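Local coordinates for protein pyridoxine 4-oxidase (Mesorhizobium loti, PDB 4HA6) that probably oxidises pyridoxine at its 4-hydroxymethyl group as an FAD-dependent member of the GMC oxidoreductase family, at residues A[64-68]-A[387-391]; A[286-292]-A[365-371]; A[362-366]-A[483-487]. All coordinates share one frame; numbering follows the deposited sequence.

Contact 1. Residues A[64-68]-A[387-391]; sequences AQAGT and AYLQT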
loop_
_atom_site.group_PDB
_atom_site.type_symbol
_atom_site.label_atom_id
_atom_site.label_comp_id
_atom_site.label_asym_id
_atom_site.label_seq_id
_atom_site.Cartn_x
_atom_site.Cartn_y
_atom_site.Cartn_z
ATOM N N ALA A 64 -8.889 19.057 -3.115
ATOM C CA ALA A 64 -9.777 19.211 -1.957
ATOM C C ALA A 64 -10.862 18.130 -1.970
ATOM O O ALA A 64 -11.435 17.866 -3.021
ATOM C CB ALA A 64 -10.423 20.601 -1.969
ATOM N N GLN A 65 -11.154 17.511 -0.821
ATOM C CA GLN A 65 -12.188 16.458 -0.776
ATOM C C GLN A 65 -13.464 16.872 -0.053
ATOM O O GLN A 65 -13.455 17.041 1.173
ATOM C CB GLN A 65 -11.657 15.190 -0.097
ATOM C CG GLN A 65 -10.506 14.537 -0.820
ATOM C CD GLN A 65 -10.912 14.002 -2.171
ATOM O OE1 GLN A 65 -11.646 13.025 -2.260
ATOM N NE2 GLN A 65 -10.436 14.634 -3.227
ATOM N N ALA A 66 -14.558 16.986 -0.807
ATOM C CA ALA A 66 -15.865 17.367 -0.270
ATOM C C ALA A 66 -16.320 16.433 0.852
ATOM O O ALA A 66 -16.998 16.857 1.804
ATOM C CB ALA A 66 -16.902 17.391 -1.392
ATOM N N GLY A 67 -15.942 15.165 0.744
ATOM C CA GLY A 67 -16.308 14.179 1.751
ATOM C C GLY A 67 -15.431 14.222 2.992
ATOM O O GLY A 67 -15.749 13.568 3.991
ATOM N N THR A 68 -14.321 14.966 2.948
ATOM C CA THR A 68 -13.506 15.137 4.160
ATOM C C THR A 68 -13.368 16.612 4.502
ATOM O O THR A 68 -12.248 17.125 4.634
ATOM C CB THR A 68 -12.092 14.489 4.048
ATOM O OG1 THR A 68 -11.253 15.299 3.212
ATOM C CG2 THR A 68 -12.182 13.079 3.477
ATOM N N ALA A 387 -11.746 10.724 -4.009
ATOM C CA ALA A 387 -13.197 10.655 -3.733
ATOM C C ALA A 387 -13.487 10.084 -2.350
ATOM O O ALA A 387 -14.377 9.243 -2.182
ATOM C CB ALA A 387 -13.926 9.842 -4.804
ATOM N N TYR A 388 -12.739 10.548 -1.354
ATOM C CA TYR A 388 -12.870 10.006 -0.006
ATOM C C TYR A 388 -14.293 10.199 0.527
ATOM O O TYR A 388 -14.899 11.265 0.344
ATOM C CB TYR A 388 -11.877 10.676 0.948
ATOM C CG TYR A 388 -10.421 10.266 0.844
ATOM C CD1 TYR A 388 -9.419 11.216 1.005
ATOM C CD2 TYR A 388 -10.038 8.932 0.650
ATOM C CE1 TYR A 388 -8.086 10.878 0.960
ATOM C CE2 TYR A 388 -8.676 8.578 0.597
ATOM C CZ TYR A 388 -7.712 9.568 0.752
ATOM O OH TYR A 388 -6.361 9.290 0.712
ATOM N N LEU A 389 -14.812 9.167 1.189
ATOM C CA LEU A 389 -16.128 9.219 1.841
ATOM C C LEU A 389 -17.274 9.690 0.943
ATOM O O LEU A 389 -18.135 10.451 1.395
ATOM C CB LEU A 389 -16.068 10.111 3.087
ATOM C CG LEU A 389 -15.653 9.466 4.422
ATOM C CD1 LEU A 389 -14.942 8.126 4.236
ATOM C CD2 LEU A 389 -14.813 10.427 5.264
ATOM N N GLN A 390 -17.309 9.242 -0.310
ATOM C CA GLN A 390 -18.341 9.754 -1.214
ATOM C C GLN A 390 -19.608 8.881 -1.238
ATOM O O GLN A 390 -20.664 9.304 -1.710
ATOM C CB GLN A 390 -17.772 9.968 -2.618
ATOM C CG GLN A 390 -18.286 11.244 -3.320
ATOM C CD GLN A 390 -17.887 12.536 -2.600
ATOM O OE1 GLN A 390 -16.795 13.064 -2.807
ATOM N NE2 GLN A 390 -18.775 13.047 -1.750
ATOM N N THR A 391 -19.506 7.664 -0.724
ATOM C CA THR A 391 -20.645 6.767 -0.734
ATOM C C THR A 391 -21.310 6.739 0.636
ATOM O O THR A 391 -20.667 7.015 1.661
ATOM C CB THR A 391 -20.224 5.340 -1.136
ATOM O OG1 THR A 391 -19.278 4.817 -0.177
ATOM C CG2 THR A 391 -19.601 5.354 -2.530
HETATM O O HOH W 1 -14.469 13.319 -1.319
#

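Contact 2. Residues A[286-292]-A[365-371]; sequences GRNLQDH and PTSRGSV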
loop_
_atom_site.group_PDB
_atom_site.type_symbol
_atom_site.label_atom_id
_atom_site.label_comp_id
_atom_site.label_asym_id
_atom_site.label_seq_id
_atom_site.Cartn_x
_atom_site.Cartn_y
_atom_site.Cartn_z
ATOM N N GLY A 286 -6.138 5.277 -14.904
ATOM C CA GLY A 286 -6.264 6.337 -13.923
ATOM C C GLY A 286 -7.540 6.256 -13.097
ATOM O O GLY A 286 -7.628 6.914 -12.062
ATOM N N ARG A 287 -8.521 5.469 -13.546
ATOM C CA ARG A 287 -9.790 5.338 -12.829
ATOM C C ARG A 287 -9.716 4.174 -11.828
ATOM O O ARG A 287 -8.677 3.514 -11.725
ATOM C CB ARG A 287 -10.944 5.153 -13.826
ATOM C CG ARG A 287 -11.132 6.359 -14.758
ATOM C CD ARG A 287 -12.536 6.400 -15.380
ATOM N NE ARG A 287 -13.566 6.545 -14.352
ATOM C CZ ARG A 287 -13.847 7.688 -13.726
ATOM N NH1 ARG A 287 -13.179 8.801 -14.018
ATOM N NH2 ARG A 287 -14.797 7.716 -12.798
ATOM N N ASN A 288 -10.804 3.926 -11.083
ATOM C CA ASN A 288 -10.826 2.842 -10.077
ATOM C C ASN A 288 -9.834 3.105 -8.931
ATOM O O ASN A 288 -9.464 2.177 -8.198
ATOM C CB ASN A 288 -10.563 1.459 -10.748
ATOM C CG ASN A 288 -10.710 0.245 -9.785
ATOM O OD1 ASN A 288 -9.758 -0.556 -9.582
ATOM N ND2 ASN A 288 -11.899 0.094 -9.215
ATOM N N LEU A 289 -9.394 4.357 -8.767
ATOM C CA LEU A 289 -8.436 4.679 -7.696
ATOM C C LEU A 289 -9.044 4.432 -6.319
ATOM O O LEU A 289 -10.112 4.974 -5.997
ATOM C CB LEU A 289 -7.947 6.130 -7.770
ATOM C CG LEU A 289 -7.179 6.624 -6.518
ATOM C CD1 LEU A 289 -5.842 5.932 -6.418
ATOM C CD2 LEU A 289 -6.977 8.156 -6.476
ATOM N N GLN A 290 -8.355 3.629 -5.507
ATOM C CA GLN A 290 -8.795 3.353 -4.132
ATOM C C GLN A 290 -7.697 3.660 -3.121
ATOM O O GLN A 290 -6.519 3.627 -3.456
ATOM C CB GLN A 290 -9.186 1.879 -3.994
ATOM C CG GLN A 290 -10.374 1.485 -4.851
ATOM C CD GLN A 290 -10.405 -0.002 -5.112
ATOM O OE1 GLN A 290 -10.626 -0.797 -4.192
ATOM N NE2 GLN A 290 -10.129 -0.391 -6.358
ATOM N N ASP A 291 -8.087 3.906 -1.873
ATOM C CA ASP A 291 -7.129 4.102 -0.789
ATOM C C ASP A 291 -7.853 3.805 0.521
ATOM O O ASP A 291 -9.092 3.784 0.560
ATOM C CB ASP A 291 -6.582 5.534 -0.805
ATOM C CG ASP A 291 -5.582 5.815 0.327
ATOM O OD1 ASP A 291 -4.841 4.886 0.751
ATOM O OD2 ASP A 291 -5.530 6.989 0.783
ATOM N N HIS A 292 -7.093 3.530 1.580
ATOM C CA HIS A 292 -7.686 3.337 2.911
ATOM C C HIS A 292 -7.592 4.660 3.653
ATOM O O HIS A 292 -6.652 5.425 3.428
ATOM C CB HIS A 292 -6.926 2.275 3.716
ATOM C CG HIS A 292 -7.306 0.859 3.408
ATOM N ND1 HIS A 292 -6.371 -0.108 3.105
ATOM C CD2 HIS A 292 -8.508 0.234 3.402
ATOM C CE1 HIS A 292 -6.981 -1.264 2.902
ATOM N NE2 HIS A 292 -8.279 -1.082 3.076
ATOM N N PRO A 365 -13.499 0.255 1.238
ATOM C CA PRO A 365 -14.298 1.406 0.776
ATOM C C PRO A 365 -14.890 1.159 -0.608
ATOM O O PRO A 365 -14.224 0.539 -1.463
ATOM C CB PRO A 365 -13.270 2.549 0.696
ATOM C CG PRO A 365 -11.908 1.860 0.618
ATOM C CD PRO A 365 -12.079 0.600 1.446
ATOM N N THR A 366 -16.123 1.614 -0.813
ATOM C CA THR A 366 -16.779 1.452 -2.102
ATOM C C THR A 366 -16.623 2.687 -2.960
ATOM O O THR A 366 -16.900 2.624 -4.152
ATOM C CB THR A 366 -18.285 1.070 -1.984
ATOM O OG1 THR A 366 -19.017 2.139 -1.371
ATOM C CG2 THR A 366 -18.442 -0.177 -1.156
ATOM N N SER A 367 -16.186 3.807 -2.370
ATOM C CA SER A 367 -15.859 4.994 -3.169
ATOM C C SER A 367 -14.731 4.690 -4.158
ATOM O O SER A 367 -13.906 3.793 -3.931
ATOM C CB SER A 367 -15.457 6.180 -2.278
ATOM O OG SER A 367 -16.468 6.458 -1.320
ATOM N N ARG A 368 -14.707 5.433 -5.262
ATOM C CA ARG A 368 -13.717 5.214 -6.314
ATOM C C ARG A 368 -13.319 6.558 -6.898
ATOM O O ARG A 368 -14.187 7.381 -7.217
ATOM C CB ARG A 368 -14.286 4.316 -7.414
ATOM C CG ARG A 368 -14.540 2.869 -6.996
ATOM C CD ARG A 368 -13.218 2.143 -6.703
ATOM N NE ARG A 368 -13.422 0.716 -6.444
ATOM C CZ ARG A 368 -13.831 0.212 -5.281
ATOM N NH1 ARG A 368 -14.090 1.011 -4.245
ATOM N NH2 ARG A 368 -13.975 -1.103 -5.146
ATOM N N GLY A 369 -12.015 6.797 -7.012
ATOM C CA GLY A 369 -11.555 8.074 -7.509
ATOM C C GLY A 369 -10.783 7.967 -8.804
ATOM O O GLY A 369 -10.951 7.001 -9.568
ATOM N N SER A 370 -9.930 8.955 -9.068
ATOM C CA SER A 370 -9.197 8.946 -10.337
ATOM C C SER A 370 -7.912 9.734 -10.224
ATOM O O SER A 370 -7.788 10.604 -9.351
ATOM C CB SER A 370 -10.052 9.534 -11.458
ATOM O OG SER A 370 -10.275 10.929 -11.254
ATOM N N VAL A 371 -6.952 9.395 -11.083
ATOM C CA VAL A 371 -5.734 10.192 -11.266
ATOM C C VAL A 371 -5.652 10.546 -12.747
ATOM O O VAL A 371 -5.846 9.677 -13.609
ATOM C CB VAL A 371 -4.458 9.402 -10.907
ATOM C CG1 VAL A 371 -3.258 10.347 -10.827
ATOM C CG2 VAL A 371 -4.626 8.672 -9.594
HETATM O O HOH W 2 -13.069 5.853 -11.056
HETATM O O HOH W 3 -11.803 -1.010 -1.908
HETATM O O HOH W 4 -11.416 4.292 -2.238
#

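Contact 3. Residues A[362-366]-A[483-487]; sequences ITHPT and NLTAG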
loop_
_atom_site.group_PDB
_atom_site.type_symbol
_atom_site.label_atom_id
_atom_site.label_comp_id
_atom_site.label_asym_id
_atom_site.label_seq_id
_atom_site.Cartn_x
_atom_site.Cartn_y
_atom_site.Cartn_z
ATOM N N ILE A 362 -12.300 1.968 7.679
ATOM C CA ILE A 362 -13.122 0.928 7.062
ATOM C C ILE A 362 -12.221 0.133 6.127
ATOM O O ILE A 362 -11.255 0.677 5.568
ATOM C CB ILE A 362 -14.331 1.511 6.282
ATOM C CG1 ILE A 362 -13.862 2.437 5.143
ATOM C CG2 ILE A 362 -15.267 2.241 7.240
ATOM C CD1 ILE A 362 -14.993 2.873 4.237
ATOM N N THR A 363 -12.512 -1.152 5.955
ATOM C CA THR A 363 -11.527 -2.014 5.299
ATOM C C THR A 363 -11.709 -2.155 3.804
ATOM O O THR A 363 -10.748 -2.484 3.097
ATOM C CB THR A 363 -11.520 -3.421 5.904
ATOM O OG1 THR A 363 -12.867 -3.897 6.005
ATOM C CG2 THR A 363 -10.877 -3.407 7.282
ATOM N N HIS A 364 -12.932 -1.938 3.316
ATOM C CA HIS A 364 -13.223 -2.109 1.886
ATOM C C HIS A 364 -14.088 -0.948 1.370
ATOM O O HIS A 364 -15.278 -1.129 1.095
ATOM C CB HIS A 364 -13.933 -3.451 1.660
ATOM C CG HIS A 364 -13.146 -4.634 2.133
ATOM N ND1 HIS A 364 -13.216 -5.105 3.426
ATOM C CD2 HIS A 364 -12.227 -5.408 1.500
ATOM C CE1 HIS A 364 -12.406 -6.143 3.560
ATOM N NE2 HIS A 364 -11.783 -6.339 2.410
ATOM N N PRO A 365 -13.499 0.255 1.238
ATOM C CA PRO A 365 -14.298 1.406 0.776
ATOM C C PRO A 365 -14.890 1.159 -0.608
ATOM O O PRO A 365 -14.224 0.539 -1.463
ATOM C CB PRO A 365 -13.270 2.549 0.696
ATOM C CG PRO A 365 -11.908 1.860 0.618
ATOM C CD PRO A 365 -12.079 0.600 1.446
ATOM N N THR A 366 -16.123 1.614 -0.813
ATOM C CA THR A 366 -16.779 1.452 -2.102
ATOM C C THR A 366 -16.623 2.687 -2.960
ATOM O O THR A 366 -16.900 2.624 -4.152
ATOM C CB THR A 366 -18.285 1.070 -1.984
ATOM O OG1 THR A 366 -19.017 2.139 -1.371
ATOM C CG2 THR A 366 -18.442 -0.177 -1.156
ATOM N N ASN A 483 -9.338 -4.525 -6.326
ATOM C CA ASN A 483 -9.811 -3.913 -5.098
ATOM C C ASN A 483 -8.779 -4.048 -3.979
ATOM O O ASN A 483 -7.973 -4.980 -3.956
ATOM C CB ASN A 483 -11.137 -4.539 -4.651
ATOM C CG ASN A 483 -11.058 -6.057 -4.561
ATOM O OD1 ASN A 483 -11.473 -6.762 -5.478
ATOM N ND2 ASN A 483 -10.501 -6.565 -3.461
ATOM N N LEU A 484 -8.827 -3.093 -3.064
ATOM C CA LEU A 484 -8.093 -3.113 -1.815
ATOM C C LEU A 484 -8.254 -4.438 -1.071
ATOM O O LEU A 484 -9.358 -4.995 -1.023
ATOM C CB LEU A 484 -8.684 -2.015 -0.942
ATOM C CG LEU A 484 -7.928 -0.801 -0.400
ATOM C CD1 LEU A 484 -6.539 -0.616 -0.989
ATOM C CD2 LEU A 484 -8.779 0.453 -0.565
ATOM N N THR A 485 -7.161 -4.938 -0.482
ATOM C CA THR A 485 -7.265 -5.971 0.555
ATOM C C THR A 485 -7.815 -5.303 1.795
ATOM O O THR A 485 -7.926 -4.079 1.830
ATOM C CB THR A 485 -5.906 -6.575 0.877
ATOM O OG1 THR A 485 -4.984 -5.518 1.177
ATOM C CG2 THR A 485 -5.399 -7.349 -0.338
ATOM N N ALA A 486 -8.157 -6.080 2.821
ATOM C CA ALA A 486 -8.752 -5.490 4.030
ATOM C C ALA A 486 -7.814 -4.526 4.773
ATOM O O ALA A 486 -8.267 -3.559 5.400
ATOM C CB ALA A 486 -9.263 -6.592 4.988
ATOM N N GLY A 487 -6.512 -4.801 4.723
ATOM C CA GLY A 487 -5.542 -4.032 5.489
ATOM C C GLY A 487 -4.409 -3.577 4.581
ATOM O O GLY A 487 -4.574 -3.508 3.366
#

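Contact 1. Residues A[64-68]-A[387-391]
Gln65 reaches across to the backbone of Tyr388, whose N donates to OE1 at 2.9 Å. The donor lies in the carbonyl plane of the amide, with a C=O...N angle of 154°. A bend at chi2 (-65°) folds the Gln65 chain back to this position, while NE2 is engaged by Asp385 and by the carbonyl oxygen of Glu63. Glutamine suits the place because one buried group can serve as acceptor and donor together.

Beside this bond the packing is tight. CG of Gln65 meets CD1 of Tyr388 at 3.9 Å, with the amide and ring planes nearly perpendicular (85°), and CG2 of Thr68 rests on CB of Tyr388 at 3.5 Å. The hydroxyl of Thr68 is turned to His73, leaving the methyl for the apolar side, where Val441 also packs. Gly67 comes so near that its CA makes a CH...O contact with Tyr388 O at 3.5 Å, an approach with no room for a side chain. CD2 of Leu389 lies 3.5 Å from Gly67 O. The phenol reaches inward and bonds to Asp291.

Toward solvent the contact becomes looser and wetter. A water accepts from Gly67 N at 3.1 Å and lies 2.8 Å from Gln390 OE1 and 2.7 Å from Tyr388 O, two acceptors that compete with others for its protons. Gln390, long and polar, is suited to this exposed border.

Residues 387-390 form a type II beta turn, with Leu389 in the left-handed region at its third position. Thr391 follows as the N-cap of helix 392-409, its OG1 accepting from Asp394 N, so the loop 64-68 is clasped to a type II turn that here leads from strand 383-385 into a capped helix.

Contact 2. Residues A[286-292]-A[365-371]
Leu289 and Gly369 form an isolated antiparallel beta bridge, a hydrogen-bonded pair: Gly369 N donates to Leu289 O at 2.8 Å, and Leu289 N returns a longer bond to Gly369 O at 3.2 Å. Val371 N adds a bond to Gly286 O at 2.8 Å. Gly286 suits its place because its backbone has a positive phi (93°) and runs hard against Val371. CD2 of Leu289 meets CG2 of Val371 at 3.9 Å, and both side chains also touch Ile384.

The main side-chain contact is a stack. The Gln290 amide lies flat over one face of the Arg368 guanidinium, the planes 5° apart, with CD 3.4 Å from CZ. Flat groups on both sides make such close layering possible.

Outside this layer, each plane is held by its own bonds. The bent Arg368 chain (chi2 -67°) curls back so that NH1 donates to Ser367 O at 2.8 Å and also to Pro365 O. Gln290 NE2 bonds to Asn288 O and to Pro482 O, while OE1 accepts from Leu484 N. Further along, Asp291 bonds to Thr443 and to the backbone N of His446, and His292 to the side chain of His446 of the pyridoxamine pocket. One water closes the arrangement, donating to Gln290 OE1 at 2.6 Å and to Pro365 O at 2.9 Å.

Contact 3. Residues A[362-366]-A[483-487]
His364 brings the CE1-NE2 side of its imidazole against Ala486: CE1 lies 3.5 Å from Ala486 CB, and NE2 3.5 Å from Ala486 CA. The ring approaches obliquely, and alanine's single methyl is small enough to let it come down almost onto the backbone. Beyond the ring, Asp99 joins the two segments through one carboxylate, with OD1 taking His364 NE2 and OD2 taking Ala486 N. This shared acid probably favours a positively polarised imidazole. At the other nitrogen, ND1 makes a weak bond to Thr363 OG1.

Next to the histidine, Thr363 lies with CB and CG2 alongside the Ala486 carbonyl, CG2 3.2 Å from Ala486 O. Its OG1 stands between backbone N and carbonyl carbon (chi1 48°), which places the hydroxyl beside the imidazole. Threonine thus supplies a hydroxyl for ND1 of His364 while its CB and methyl pack beside Ala486.

Further along, Leu484 and Pro365 cross at about a right angle, and CD2 touches the proline ring at CG, 3.6 Å away; His292 also packs on the leucine.

The 483-487 loop fixes its own shape. Asn483 ND2 donates to Leu484 O at 3.1 Å, nearly straight at 169°, and Thr485 OG1 bonds to Gly487 O at 3.0 Å. The Thr485 side chain touches Asp99 and Phe100 of helix 97-107.

Thus the loop that follows strand 355-362 of the antiparallel sheet is packed against the loop that carries Pro488 of the pyridoxamine pocket and leads to His490 of the FAD site, a junction beside the active site of this GMC oxidoreductase.

The three contacts form a chain running from the periphery toward the cofactor: the centre of contact 2 lies about 11 Å from those of contacts 1 and 3, which are about 16 Å from each other. Contacts 2 and 3 share Pro365 and Thr366, and Thr391 of contact 1 reaches that same stretch through the Thr366 hydroxyl. In sequence, contact 2 is nested within the loop closed by contact 1, whereas contacts 1 and 3 interleave. The segment following strand 355-362 ties the approach to strand 293-302 to the loop before helix 490-506, which probably helps join the antiparallel sheet to the flavin-binding part; the early loop 64-68 is linked to it through 387-391.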